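Local coordinates for protein cpftsy (PDB 4AK9) that probably serves as the GTP-hydrolysing receptor of the chloroplast signal recognition particle, an SRP54-type SIMIBI GTPase that takes part in protein transport during chloroplast biogenesis, at residues T107-L111 with N237-L241; R115-I121 with D199-C205; A137-K141 with R169-E173; L188-R193 with A227-L232; P291-V295 with L304-D308. All coordinates share one frame. Residues are numbered along the deposited sequence.

Overall arrangement
Interaction 1 ties the loop between helix 85-101 and strand 117-123 to strand 238-244 of the sheet. Strands of interactions 2, 1 and 5 belong to one sheet, and the centre of 1 lies about 11 Å from those of 2 and 5. Asn237 N to Val118 O (2.8 Å) joins 1 to 2; Lys293 NZ to Glu238 OE2 (3.0 Å) joins 1 to 5. Interaction 3, about 12 Å from 2 between centres, packs Phe140 and Ala137 against Leu204, whereas interaction 4, about 10 Å from 2, packs Leu188 against Cys205 on the other face. Strand 117-123 and helix 126-142 flank the probable P-loop.

Interaction 1: T107-L111 with N237-L241; sequences TELQL and NEVLL
The 107-111 segment is a loop without regular secondary structure, extended through Glu108 to Gln110 (phi/psi near -70/140 at Leu109 and -107/95 at Gln110) and turning at either end, and it runs past the start of strand 238-244. End-to-end directions of 108-111 and 237-240 differ by 136°, and the nearest CA pair, Leu111 and Asn237, stands 6.1 Å apart. The two make no strand pairing; 248 Å² is buried in all.

The polar part centres on Glu238, whose CA-CB bond points toward the loop. With chi1 and chi2 both m, it brings OE2 to 2.9 Å from Gln110 N, a hydrogen bond with an N-H...O angle of 151°. The same carboxylate forms a salt bridge with Lys293 and a hydrogen bond with Thr265, while Lys293 also bonds to Glu108 O.

Water extends the link: one molecule lies 2.9 Å from Gln110 O and 3.0 Å from Asn237 ND2, a second 2.9 Å from Leu111 O and 3.0 Å from the same ND2. Asn237 OD1 is held by Val118 N.

The apolar part is small. Leu109 (m, t) sets CD2 4.0 Å from Leu240 CD1 and 3.9 Å from Glu238 CG.

Chemically, a buried carboxylate is compensated by a lysine, a threonine and a loop amide, so the loop is held to the sheet by a charged, directional bond and two waters, with a small leucine contact beside them.

Interaction 2: R115-I121 with D199-C205; sequences RPAVLMI and DFDVVLC
Strands 117-121 and 202-205 are parallel neighbours in the sheet, their axes 4.7 Å apart at 14°, paired Ala117-Val202, Val118-Val203, Leu119-Leu204 and Met120-Cys205 with CA-CA distances of 4.7 to 5.1 Å.

Before the strand, Arg115 curls toward 199-201: its NH1 lies 2.9 Å from Asp201 OD1 and its NH2 2.9 Å from Asp199 OD2. The second salt bridge is charge-only, its oxygen being well out of the guanidinium plane. A weak hydrogen bond joins Arg115 NH2 to Asp199 O (2.6 Å), and a water links Arg115 NE (3.0 Å) to Phe200 O (2.7 Å). Pro116 follows a cis peptide and sets CB 4.3 Å from Val203 CG2.

From Ala117 the ladder runs regularly: Ala117 N to Asp201 O 2.9 Å, Val203 N to Ala117 O 2.8 Å, Leu119 N to Val203 O 2.8 Å, Cys205 N to Leu119 O 2.8 Å and Ile121 N to Cys205 O 2.9 Å. Val118 (t) and Met120 share a face with Val203 and Cys205; Val118 CG1 is 3.9 Å from Cys205 SG. On the other face Leu119 (chi1 -88°) places CD2 3.6 Å from Leu204 CD1, against Phe140 of helix 126-142.

This interior pairing, strand 117-123 lying between 202-205 and 238-244, leads to the probable Walker A loop: an apolar, amide-bonded core closed at its exposed end by an Arg-Asp salt-bridge network.

Interaction 3: A137-K141 with R169-E173; sequences ANRFK and RTGSE
A Schellman motif ends helix 158-170 where it meets the side of helix 126-142, the helix that follows the probable P-loop. Gly171, at phi/psi 75/28, is the C-prime residue: Ser172 N bonds to Ala167 O and Gly171 N to Gln168 O. The chain then leaves in extended form at Ser172 (-96/152) toward strand 173-175.

Residues 137-141 are regular helix, and the nearest CA pair is Asn138 with Thr170 at 5.3 Å. Thr170, at chi1 p, turns CG2 to 3.8 Å from Asn138 CB, while its OG1 lies 3.9 Å from Ala137 CB. That hydroxyl accepts from Ser172 OG (2.9 Å) and is also bonded to the carbonyl of Trp166, so it is engaged on its own side of the contact. Ser172 OG is in addition 3.8 Å from Ala137 CB.

One helical turn on, Lys141 (m, m, t, t) lays its aliphatic chain along the turn, with CG 3.0 Å from Thr170 O, CE 3.3 Å from Gly171 O and CE 3.2 Å from Ser172 OG. The 236 Å² interface is close packing with no clear hydrogen bond across it.

Such side-by-side helices over one face of a parallel sheet, each connected to a strand, are characteristic of the three-layered alpha/beta P-loop NTPase fold.

Interaction 4: L188-R193 with A227-L232; sequences LSQAVR and AVSKAL
Val192, with 76 Å² covered, has the most surface buried in this helix-helix contact. Its CA-CB bond points toward helix 215-231 and chi1 is t, which brings CG1 to 3.8 Å from Ala231 CB and 3.6 Å from Leu232 CB, and CG2 to 4.3 Å from Val228 CG2. Val228 (55 Å², chi1 t) meets the preceding turn as well, its CG2 3.9 Å from Leu188 CB. Ala231 (51 Å²) offers only a methyl, and around its CB stand Val192 CG1, Ser189 O at 4.1 Å and Arg193 CG at 4.3 Å.

Both pieces are regular helix up to Ala231, and Leu232 (-152/112) breaks out of it. The local axes of 188-193 and 227-231 pass 8.5 Å apart and cross at -26°, nearly parallel in direction. Ser189 and Val228 form the closest CA pair, at 5.4 Å. Beside it two small residues meet, Ser189 CB lying 4.2 Å from Ala227 CB, while the Ser189 hydroxyl bonds back to Ala186 O of its own helix.

The pair covers the sheet face bearing Val118 and Cys205, with Leu188 also touching Ala150. No hydrogen bond crosses the 313 Å² interface, so the contact rests on apolar packing of Val192 with Val228, Ala231 and Leu232, and of Leu188 with Val228.

Interaction 5: P291-V295 with L304-D308; sequences PVKFV and LQPFD
Two aromatic rings give this short antiparallel hairpin its relief. Phe307 (chi1 t), the residue with the largest covered area at 86 Å², points toward strand 292-295 and fills the hollow between Val292 and Val295: Val292 CB lies over one ring face, Val292 CG1 is 4.0 Å from Phe307 CG, and Val295 CG1 is 3.8 Å from Phe307 CD1. Phe294 (chi1 m) sits between Leu304 and Pro306, with CB 3.9 Å from Leu304 CD1, CD2 3.7 Å from Pro306 CA and CE2 4.2 Å from Pro306 CB. Helix 126-142 covers this ring through Leu136 and Arg139.

The strand axes approach to 4.6 Å at 145°. Phe294 and Pro306 form a non-hydrogen-bonded pair (CA-CA 4.3 Å), Val295 and Gln305 a hydrogen-bonded one (5.4 Å). Val295 N to Gln305 O measures 2.8 Å, Gln305 N to Val295 O 2.9 Å and Phe307 N to Lys293 O 2.9 Å. At Lys293 the backbone (-104/-31) departs from extended geometry; its CA-CB bond points away from 304-308, and NZ hydrogen-bonds to Glu108 O and forms a salt bridge with Glu238 OE2. Asp308 N-caps the following helix.

A beta hairpin thus adds an antiparallel edge strand to the otherwise parallel sheet of this SRP-type GTPase domain, leading into the C-terminal helix 309-316.

Interaction 1: T107-L111 with N237-L241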
# COMPACT_ATOMS: atom_id res chain seq x y z
N THR A 107 -15.26 20.36 -0.64
CA THR A 107 -13.82 20.43 -0.40
C THR A 107 -13.41 21.79 0.15
O THR A 107 -12.27 21.97 0.63
CB THR A 107 -13.03 20.16 -1.71
OG1 THR A 107 -13.42 21.12 -2.72
CG2 THR A 107 -13.31 18.76 -2.22
N GLU A 108 -14.30 22.78 0.02
CA GLU A 108 -13.99 24.13 0.47
C GLU A 108 -13.84 24.24 1.97
O GLU A 108 -14.52 23.53 2.73
CB GLU A 108 -15.09 25.13 0.06
CG GLU A 108 -15.36 25.22 -1.44
CD GLU A 108 -14.28 25.99 -2.20
OE1 GLU A 108 -13.73 26.98 -1.64
OE2 GLU A 108 -13.99 25.62 -3.37
N LEU A 109 -12.99 25.16 2.41
CA LEU A 109 -12.94 25.48 3.84
C LEU A 109 -14.23 26.21 4.22
O LEU A 109 -14.72 27.06 3.47
CB LEU A 109 -11.74 26.34 4.15
CG LEU A 109 -10.40 25.64 3.93
CD1 LEU A 109 -9.28 26.62 4.17
CD2 LEU A 109 -10.27 24.43 4.86
N GLN A 110 -14.77 25.89 5.39
CA GLN A 110 -16.02 26.47 5.86
C GLN A 110 -15.70 27.44 6.96
O GLN A 110 -15.55 27.07 8.13
CB GLN A 110 -16.94 25.38 6.43
CG GLN A 110 -17.17 24.19 5.51
CD GLN A 110 -18.12 24.51 4.38
OE1 GLN A 110 -19.34 24.44 4.54
NE2 GLN A 110 -17.56 24.87 3.23
N LEU A 111 -15.57 28.71 6.60
CA LEU A 111 -15.09 29.68 7.57
C LEU A 111 -16.26 30.36 8.29
O LEU A 111 -16.06 31.07 9.27
CB LEU A 111 -14.21 30.71 6.89
CG LEU A 111 -13.05 30.09 6.11
CD1 LEU A 111 -12.18 31.19 5.53
CD2 LEU A 111 -12.23 29.19 7.01
N ASN A 237 -13.76 25.70 13.27
CA ASN A 237 -14.55 25.61 12.04
C ASN A 237 -14.09 24.45 11.16
O ASN A 237 -14.90 23.88 10.44
CB ASN A 237 -14.43 26.91 11.27
CG ASN A 237 -14.91 28.10 12.08
OD1 ASN A 237 -14.20 28.59 12.96
ND2 ASN A 237 -16.13 28.54 11.81
N GLU A 238 -12.80 24.12 11.25
CA GLU A 238 -12.21 22.99 10.52
C GLU A 238 -11.24 22.25 11.43
O GLU A 238 -10.55 22.85 12.26
CB GLU A 238 -11.47 23.49 9.25
CG GLU A 238 -12.37 24.12 8.17
CD GLU A 238 -13.17 23.07 7.38
OE1 GLU A 238 -12.78 21.87 7.37
OE2 GLU A 238 -14.19 23.45 6.76
N VAL A 239 -11.20 20.93 11.30
CA VAL A 239 -10.15 20.10 11.91
C VAL A 239 -9.53 19.34 10.71
O VAL A 239 -10.16 18.47 10.08
CB VAL A 239 -10.66 19.13 13.02
CG1 VAL A 239 -9.54 18.24 13.56
CG2 VAL A 239 -11.34 19.90 14.18
N LEU A 240 -8.32 19.74 10.35
CA LEU A 240 -7.70 19.23 9.13
C LEU A 240 -6.62 18.25 9.52
O LEU A 240 -5.66 18.58 10.21
CB LEU A 240 -7.14 20.41 8.32
CG LEU A 240 -8.18 21.44 7.92
CD1 LEU A 240 -7.53 22.64 7.21
CD2 LEU A 240 -9.23 20.78 7.02
N LEU A 241 -6.77 17.00 9.07
CA LEU A 241 -5.78 15.96 9.34
C LEU A 241 -4.73 15.86 8.20
O LEU A 241 -5.07 15.65 7.02
CB LEU A 241 -6.51 14.60 9.54
CG LEU A 241 -5.59 13.40 9.68
CD1 LEU A 241 -4.72 13.48 10.93
CD2 LEU A 241 -6.39 12.09 9.70
O HOH W 1 -17.88 27.02 9.83
O HOH W 2 -17.13 31.41 11.99

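Interaction 2: R115-I121 with D199-C205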
# COMPACT_ATOMS: atom_id res chain seq x y z
N ARG A 115 -16.16 36.09 12.34
CA ARG A 115 -14.72 36.00 12.47
C ARG A 115 -14.37 36.16 13.94
O ARG A 115 -15.08 36.83 14.68
CB ARG A 115 -14.04 37.06 11.60
CG ARG A 115 -14.97 38.16 11.10
CD ARG A 115 -14.80 39.46 11.90
NE ARG A 115 -13.38 39.81 12.05
CZ ARG A 115 -12.64 40.33 11.07
NH1 ARG A 115 -13.18 40.55 9.88
NH2 ARG A 115 -11.35 40.62 11.28
N PRO A 116 -13.27 35.54 14.38
CA PRO A 116 -12.32 34.77 13.56
C PRO A 116 -12.81 33.35 13.28
O PRO A 116 -13.52 32.77 14.11
CB PRO A 116 -11.08 34.70 14.45
CG PRO A 116 -11.63 34.71 15.84
CD PRO A 116 -12.90 35.52 15.81
N ALA A 117 -12.45 32.82 12.11
CA ALA A 117 -12.54 31.37 11.90
C ALA A 117 -11.33 30.72 12.58
O ALA A 117 -10.26 31.34 12.72
CB ALA A 117 -12.56 31.03 10.42
N VAL A 118 -11.50 29.47 13.01
CA VAL A 118 -10.42 28.77 13.69
C VAL A 118 -10.22 27.40 13.03
O VAL A 118 -11.16 26.60 12.94
CB VAL A 118 -10.69 28.59 15.19
CG1 VAL A 118 -9.57 27.77 15.85
CG2 VAL A 118 -10.79 29.98 15.89
N LEU A 119 -9.00 27.15 12.56
CA LEU A 119 -8.68 25.87 11.89
C LEU A 119 -7.67 25.14 12.76
O LEU A 119 -6.59 25.68 13.07
CB LEU A 119 -8.07 26.15 10.51
CG LEU A 119 -8.90 26.34 9.25
CD1 LEU A 119 -10.14 27.13 9.50
CD2 LEU A 119 -8.07 27.01 8.17
N MET A 120 -8.00 23.92 13.20
CA MET A 120 -7.03 23.12 13.92
C MET A 120 -6.37 22.13 12.95
O MET A 120 -7.04 21.48 12.16
CB MET A 120 -7.67 22.36 15.08
CG MET A 120 -8.11 23.27 16.22
SD MET A 120 -9.05 22.31 17.43
CE MET A 120 -7.80 21.38 18.31
N ILE A 121 -5.04 22.07 12.98
CA ILE A 121 -4.30 21.17 12.11
C ILE A 121 -3.83 20.01 12.99
O ILE A 121 -3.18 20.21 14.04
CB ILE A 121 -3.06 21.87 11.50
CG1 ILE A 121 -3.45 23.10 10.68
CG2 ILE A 121 -2.14 20.87 10.75
CD1 ILE A 121 -4.68 23.02 9.82
N ASP A 199 -9.39 41.35 16.15
CA ASP A 199 -10.03 41.42 14.84
C ASP A 199 -9.25 40.65 13.75
O ASP A 199 -9.19 41.09 12.60
CB ASP A 199 -10.19 42.91 14.44
CG ASP A 199 -11.33 43.14 13.46
OD1 ASP A 199 -12.51 43.15 13.89
OD2 ASP A 199 -11.03 43.33 12.25
N PHE A 200 -8.66 39.51 14.12
CA PHE A 200 -8.01 38.61 13.15
C PHE A 200 -9.08 37.83 12.38
O PHE A 200 -10.15 37.57 12.92
CB PHE A 200 -7.11 37.62 13.88
CG PHE A 200 -5.75 38.17 14.25
CD1 PHE A 200 -5.55 38.82 15.47
CD2 PHE A 200 -4.67 38.04 13.38
CE1 PHE A 200 -4.30 39.33 15.82
CE2 PHE A 200 -3.41 38.55 13.72
CZ PHE A 200 -3.23 39.19 14.94
N ASP A 201 -8.80 37.44 11.14
CA ASP A 201 -9.82 36.75 10.35
C ASP A 201 -9.77 35.24 10.54
O ASP A 201 -10.80 34.57 10.46
CB ASP A 201 -9.67 37.06 8.87
CG ASP A 201 -9.85 38.55 8.57
OD1 ASP A 201 -10.99 39.06 8.74
OD2 ASP A 201 -8.86 39.20 8.16
N VAL A 202 -8.57 34.70 10.76
CA VAL A 202 -8.39 33.24 10.79
C VAL A 202 -7.31 32.93 11.79
O VAL A 202 -6.31 33.65 11.85
CB VAL A 202 -7.91 32.71 9.42
CG1 VAL A 202 -7.60 31.23 9.53
CG2 VAL A 202 -8.96 32.91 8.33
N VAL A 203 -7.52 31.89 12.60
CA VAL A 203 -6.49 31.40 13.49
C VAL A 203 -6.11 29.99 13.02
O VAL A 203 -6.99 29.15 12.84
CB VAL A 203 -6.99 31.26 14.93
CG1 VAL A 203 -5.89 30.71 15.83
CG2 VAL A 203 -7.51 32.60 15.45
N LEU A 204 -4.82 29.76 12.81
CA LEU A 204 -4.31 28.46 12.36
C LEU A 204 -3.60 27.80 13.52
O LEU A 204 -2.53 28.24 13.94
CB LEU A 204 -3.35 28.65 11.17
CG LEU A 204 -3.80 28.54 9.71
CD1 LEU A 204 -5.28 28.73 9.56
CD2 LEU A 204 -3.02 29.44 8.73
N CYS A 205 -4.17 26.72 14.05
CA CYS A 205 -3.63 26.06 15.28
C CYS A 205 -2.82 24.81 14.99
O CYS A 205 -3.30 23.89 14.33
CB CYS A 205 -4.79 25.64 16.21
SG CYS A 205 -5.88 26.99 16.71
O HOH W 3 -11.91 38.92 14.45

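Interaction 3: A137-K141 with R169-E173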
# COMPACT_ATOMS: atom_id res chain seq x y z
N ALA A 137 -1.20 29.41 5.54
CA ALA A 137 -1.07 30.82 5.89
C ALA A 137 -0.78 31.67 4.66
O ALA A 137 -1.36 32.75 4.48
CB ALA A 137 0.02 31.00 6.88
N ASN A 138 0.12 31.18 3.82
CA ASN A 138 0.53 31.89 2.63
C ASN A 138 -0.64 32.08 1.67
O ASN A 138 -0.78 33.12 1.03
CB ASN A 138 1.68 31.13 1.95
CG ASN A 138 2.00 31.68 0.57
OD1 ASN A 138 2.66 32.71 0.43
ND2 ASN A 138 1.53 30.98 -0.47
N ARG A 139 -1.51 31.07 1.59
CA ARG A 139 -2.73 31.21 0.79
C ARG A 139 -3.67 32.30 1.33
O ARG A 139 -4.24 33.06 0.56
CB ARG A 139 -3.51 29.88 0.69
CG ARG A 139 -2.83 28.87 -0.19
CD ARG A 139 -3.70 27.62 -0.36
NE ARG A 139 -4.91 27.90 -1.10
CZ ARG A 139 -4.99 27.99 -2.42
NH1 ARG A 139 -3.91 27.81 -3.18
NH2 ARG A 139 -6.16 28.24 -2.99
N PHE A 140 -3.85 32.34 2.64
CA PHE A 140 -4.72 33.35 3.23
C PHE A 140 -4.16 34.75 3.05
O PHE A 140 -4.90 35.69 2.72
CB PHE A 140 -4.93 33.06 4.72
CG PHE A 140 -5.87 31.92 4.98
CD1 PHE A 140 -7.20 32.01 4.60
CD2 PHE A 140 -5.43 30.79 5.64
CE1 PHE A 140 -8.07 30.95 4.84
CE2 PHE A 140 -6.29 29.73 5.90
CZ PHE A 140 -7.61 29.81 5.50
N LYS A 141 -2.86 34.89 3.27
CA LYS A 141 -2.16 36.18 3.12
C LYS A 141 -2.27 36.74 1.71
O LYS A 141 -2.47 37.93 1.52
CB LYS A 141 -0.70 36.04 3.53
CG LYS A 141 -0.54 35.83 5.04
CD LYS A 141 -1.26 36.94 5.81
CE LYS A 141 -1.05 36.85 7.32
NZ LYS A 141 -1.80 37.91 8.08
N ARG A 169 7.82 34.42 7.20
CA ARG A 169 7.76 34.34 5.75
C ARG A 169 6.41 34.78 5.20
O ARG A 169 6.31 35.36 4.10
CB ARG A 169 8.06 32.90 5.31
CG ARG A 169 8.02 32.66 3.82
CD ARG A 169 8.61 31.28 3.50
NE ARG A 169 9.85 31.08 4.24
CZ ARG A 169 10.15 30.00 4.95
NH1 ARG A 169 9.32 28.96 5.00
NH2 ARG A 169 11.31 29.95 5.59
N THR A 170 5.36 34.51 5.97
CA THR A 170 4.03 34.77 5.45
C THR A 170 3.44 36.06 5.96
O THR A 170 2.38 36.48 5.50
CB THR A 170 3.03 33.64 5.78
OG1 THR A 170 2.98 33.46 7.20
CG2 THR A 170 3.45 32.35 5.09
N GLY A 171 4.11 36.70 6.91
CA GLY A 171 3.58 37.95 7.44
C GLY A 171 2.40 37.72 8.38
O GLY A 171 1.52 38.56 8.51
N SER A 172 2.38 36.55 9.01
CA SER A 172 1.35 36.21 9.99
C SER A 172 1.87 36.50 11.37
O SER A 172 3.08 36.44 11.61
CB SER A 172 1.01 34.71 9.90
OG SER A 172 0.61 34.37 8.58
N GLU A 173 0.96 36.80 12.30
CA GLU A 173 1.32 36.91 13.71
C GLU A 173 1.31 35.52 14.33
O GLU A 173 0.73 34.59 13.76
CB GLU A 173 0.33 37.83 14.46
CG GLU A 173 0.20 39.22 13.83
CD GLU A 173 1.49 40.04 13.94
OE1 GLU A 173 2.01 40.18 15.08
OE2 GLU A 173 1.98 40.53 12.89

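Interaction 4: L188-R193 with A227-L232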
# COMPACT_ATOMS: atom_id res chain seq x y z
N LEU A 188 -3.61 27.52 22.85
CA LEU A 188 -4.69 27.65 21.89
C LEU A 188 -5.76 28.64 22.37
O LEU A 188 -6.27 29.44 21.57
CB LEU A 188 -5.30 26.27 21.55
CG LEU A 188 -4.35 25.29 20.84
CD1 LEU A 188 -5.12 24.16 20.15
CD2 LEU A 188 -3.52 26.01 19.80
N SER A 189 -6.12 28.59 23.65
CA SER A 189 -7.19 29.45 24.13
C SER A 189 -6.73 30.90 24.15
O SER A 189 -7.48 31.80 23.80
CB SER A 189 -7.74 28.99 25.49
OG SER A 189 -6.76 29.01 26.50
N GLN A 190 -5.47 31.11 24.53
CA GLN A 190 -4.86 32.44 24.45
C GLN A 190 -4.88 32.99 23.02
O GLN A 190 -5.19 34.16 22.81
CB GLN A 190 -3.43 32.38 24.98
CG GLN A 190 -2.68 33.72 24.95
CD GLN A 190 -1.27 33.60 25.51
OE1 GLN A 190 -0.95 32.63 26.22
NE2 GLN A 190 -0.42 34.57 25.19
N ALA A 191 -4.56 32.16 22.02
CA ALA A 191 -4.59 32.65 20.65
C ALA A 191 -5.99 32.95 20.17
O ALA A 191 -6.20 33.90 19.44
CB ALA A 191 -3.94 31.63 19.70
N VAL A 192 -6.96 32.11 20.56
CA VAL A 192 -8.32 32.38 20.10
C VAL A 192 -8.85 33.68 20.72
O VAL A 192 -9.45 34.50 20.00
CB VAL A 192 -9.28 31.21 20.34
CG1 VAL A 192 -10.65 31.58 19.85
CG2 VAL A 192 -8.77 29.97 19.58
N ARG A 193 -8.58 33.87 22.00
CA ARG A 193 -9.00 35.09 22.69
C ARG A 193 -8.40 36.31 22.03
O ARG A 193 -9.08 37.30 21.76
CB ARG A 193 -8.57 35.06 24.16
CG ARG A 193 -9.36 34.08 25.01
CD ARG A 193 -9.18 34.37 26.50
NE ARG A 193 -7.78 34.26 26.93
CZ ARG A 193 -7.23 33.13 27.36
NH1 ARG A 193 -7.95 32.02 27.39
NH2 ARG A 193 -5.96 33.10 27.75
N ALA A 227 -10.91 23.67 24.90
CA ALA A 227 -10.40 25.01 25.15
C ALA A 227 -10.69 25.97 24.01
O ALA A 227 -11.02 27.13 24.25
CB ALA A 227 -8.92 24.98 25.43
N VAL A 228 -10.55 25.49 22.77
CA VAL A 228 -10.84 26.32 21.62
C VAL A 228 -12.33 26.67 21.59
O VAL A 228 -12.68 27.84 21.43
CB VAL A 228 -10.41 25.60 20.28
CG1 VAL A 228 -11.06 26.25 19.07
CG2 VAL A 228 -8.89 25.66 20.13
N SER A 229 -13.20 25.67 21.76
CA SER A 229 -14.66 25.91 21.73
C SER A 229 -15.16 26.78 22.89
O SER A 229 -16.14 27.51 22.76
CB SER A 229 -15.45 24.60 21.70
OG SER A 229 -15.23 23.92 20.47
N LYS A 230 -14.49 26.69 24.02
CA LYS A 230 -14.84 27.55 25.16
C LYS A 230 -14.45 29.01 24.89
O LYS A 230 -15.20 29.93 25.23
CB LYS A 230 -14.14 27.07 26.41
CG LYS A 230 -14.37 27.96 27.62
CD LYS A 230 -13.87 27.28 28.87
CE LYS A 230 -13.73 28.28 30.00
NZ LYS A 230 -13.30 27.60 31.25
N ALA A 231 -13.29 29.23 24.26
CA ALA A 231 -12.87 30.59 23.92
C ALA A 231 -13.75 31.18 22.84
O ALA A 231 -13.98 32.38 22.81
CB ALA A 231 -11.41 30.62 23.49
N LEU A 232 -14.22 30.34 21.93
CA LEU A 232 -15.09 30.80 20.86
C LEU A 232 -16.00 29.67 20.44
O LEU A 232 -15.54 28.66 19.88
CB LEU A 232 -14.25 31.31 19.67
CG LEU A 232 -14.99 31.91 18.48
CD1 LEU A 232 -15.79 33.16 18.90
CD2 LEU A 232 -13.98 32.29 17.41

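Interaction 5: P291-V295 with L304-D308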
# COMPACT_ATOMS: atom_id res chain seq x y z
N PRO A 291 -13.93 14.56 3.02
CA PRO A 291 -13.24 15.02 1.81
C PRO A 291 -11.75 15.28 2.01
O PRO A 291 -11.26 15.61 3.10
CB PRO A 291 -13.98 16.33 1.47
CG PRO A 291 -14.44 16.85 2.83
CD PRO A 291 -14.87 15.57 3.55
N VAL A 292 -10.99 15.07 0.94
CA VAL A 292 -9.63 15.61 0.85
C VAL A 292 -9.80 17.08 0.44
O VAL A 292 -10.50 17.37 -0.54
CB VAL A 292 -8.80 14.84 -0.20
CG1 VAL A 292 -7.50 15.62 -0.52
CG2 VAL A 292 -8.46 13.42 0.30
N LYS A 293 -9.21 18.00 1.20
CA LYS A 293 -9.41 19.42 0.95
C LYS A 293 -8.21 20.10 0.26
O LYS A 293 -8.41 21.05 -0.52
CB LYS A 293 -9.76 20.16 2.26
CG LYS A 293 -11.13 19.71 2.84
CD LYS A 293 -11.79 20.75 3.78
CE LYS A 293 -13.28 20.34 3.94
NZ LYS A 293 -14.11 21.34 4.67
N PHE A 294 -7.01 19.60 0.54
CA PHE A 294 -5.77 20.05 -0.14
C PHE A 294 -4.87 18.86 -0.48
O PHE A 294 -4.85 17.84 0.26
CB PHE A 294 -4.99 21.01 0.76
CG PHE A 294 -5.73 22.29 1.05
CD1 PHE A 294 -6.62 22.37 2.13
CD2 PHE A 294 -5.56 23.39 0.24
CE1 PHE A 294 -7.31 23.56 2.38
CE2 PHE A 294 -6.27 24.59 0.48
CZ PHE A 294 -7.15 24.66 1.56
N VAL A 295 -4.10 18.99 -1.56
CA VAL A 295 -3.01 18.05 -1.83
C VAL A 295 -1.68 18.81 -1.96
O VAL A 295 -1.63 19.87 -2.58
CB VAL A 295 -3.26 17.25 -3.11
CG1 VAL A 295 -4.40 16.26 -2.88
CG2 VAL A 295 -3.62 18.19 -4.27
N LEU A 304 0.87 23.70 -2.25
CA LEU A 304 -0.29 23.15 -1.54
C LEU A 304 -1.52 23.62 -2.29
O LEU A 304 -1.81 24.82 -2.35
CB LEU A 304 -0.34 23.66 -0.10
CG LEU A 304 -1.47 23.06 0.74
CD1 LEU A 304 -1.15 21.58 1.07
CD2 LEU A 304 -1.63 23.90 2.01
N GLN A 305 -2.22 22.69 -2.92
CA GLN A 305 -3.30 23.07 -3.82
C GLN A 305 -4.64 22.59 -3.29
O GLN A 305 -4.72 21.51 -2.70
CB GLN A 305 -3.06 22.47 -5.21
CG GLN A 305 -1.89 23.14 -5.95
CD GLN A 305 -2.19 24.61 -6.22
OE1 GLN A 305 -3.29 24.94 -6.69
NE2 GLN A 305 -1.24 25.49 -5.92
N PRO A 306 -5.69 23.39 -3.51
CA PRO A 306 -7.03 22.98 -3.10
C PRO A 306 -7.45 21.79 -3.97
O PRO A 306 -7.10 21.75 -5.15
CB PRO A 306 -7.89 24.21 -3.38
CG PRO A 306 -7.10 24.99 -4.44
CD PRO A 306 -5.66 24.75 -4.09
N PHE A 307 -8.16 20.83 -3.39
CA PHE A 307 -8.50 19.64 -4.13
C PHE A 307 -9.74 19.84 -5.01
O PHE A 307 -10.72 20.47 -4.61
CB PHE A 307 -8.73 18.46 -3.17
CG PHE A 307 -8.95 17.16 -3.88
CD1 PHE A 307 -7.88 16.48 -4.44
CD2 PHE A 307 -10.23 16.61 -3.98
CE1 PHE A 307 -8.07 15.27 -5.11
CE2 PHE A 307 -10.42 15.40 -4.62
CZ PHE A 307 -9.34 14.74 -5.19
N ASP A 308 -9.70 19.32 -6.23
CA ASP A 308 -10.89 19.26 -7.07
C ASP A 308 -10.91 17.90 -7.76
O ASP A 308 -9.93 17.52 -8.40
CB ASP A 308 -10.88 20.37 -8.12
CG ASP A 308 -12.04 20.27 -9.07
OD1 ASP A 308 -13.19 20.50 -8.63
OD2 ASP A 308 -11.82 19.94 -10.26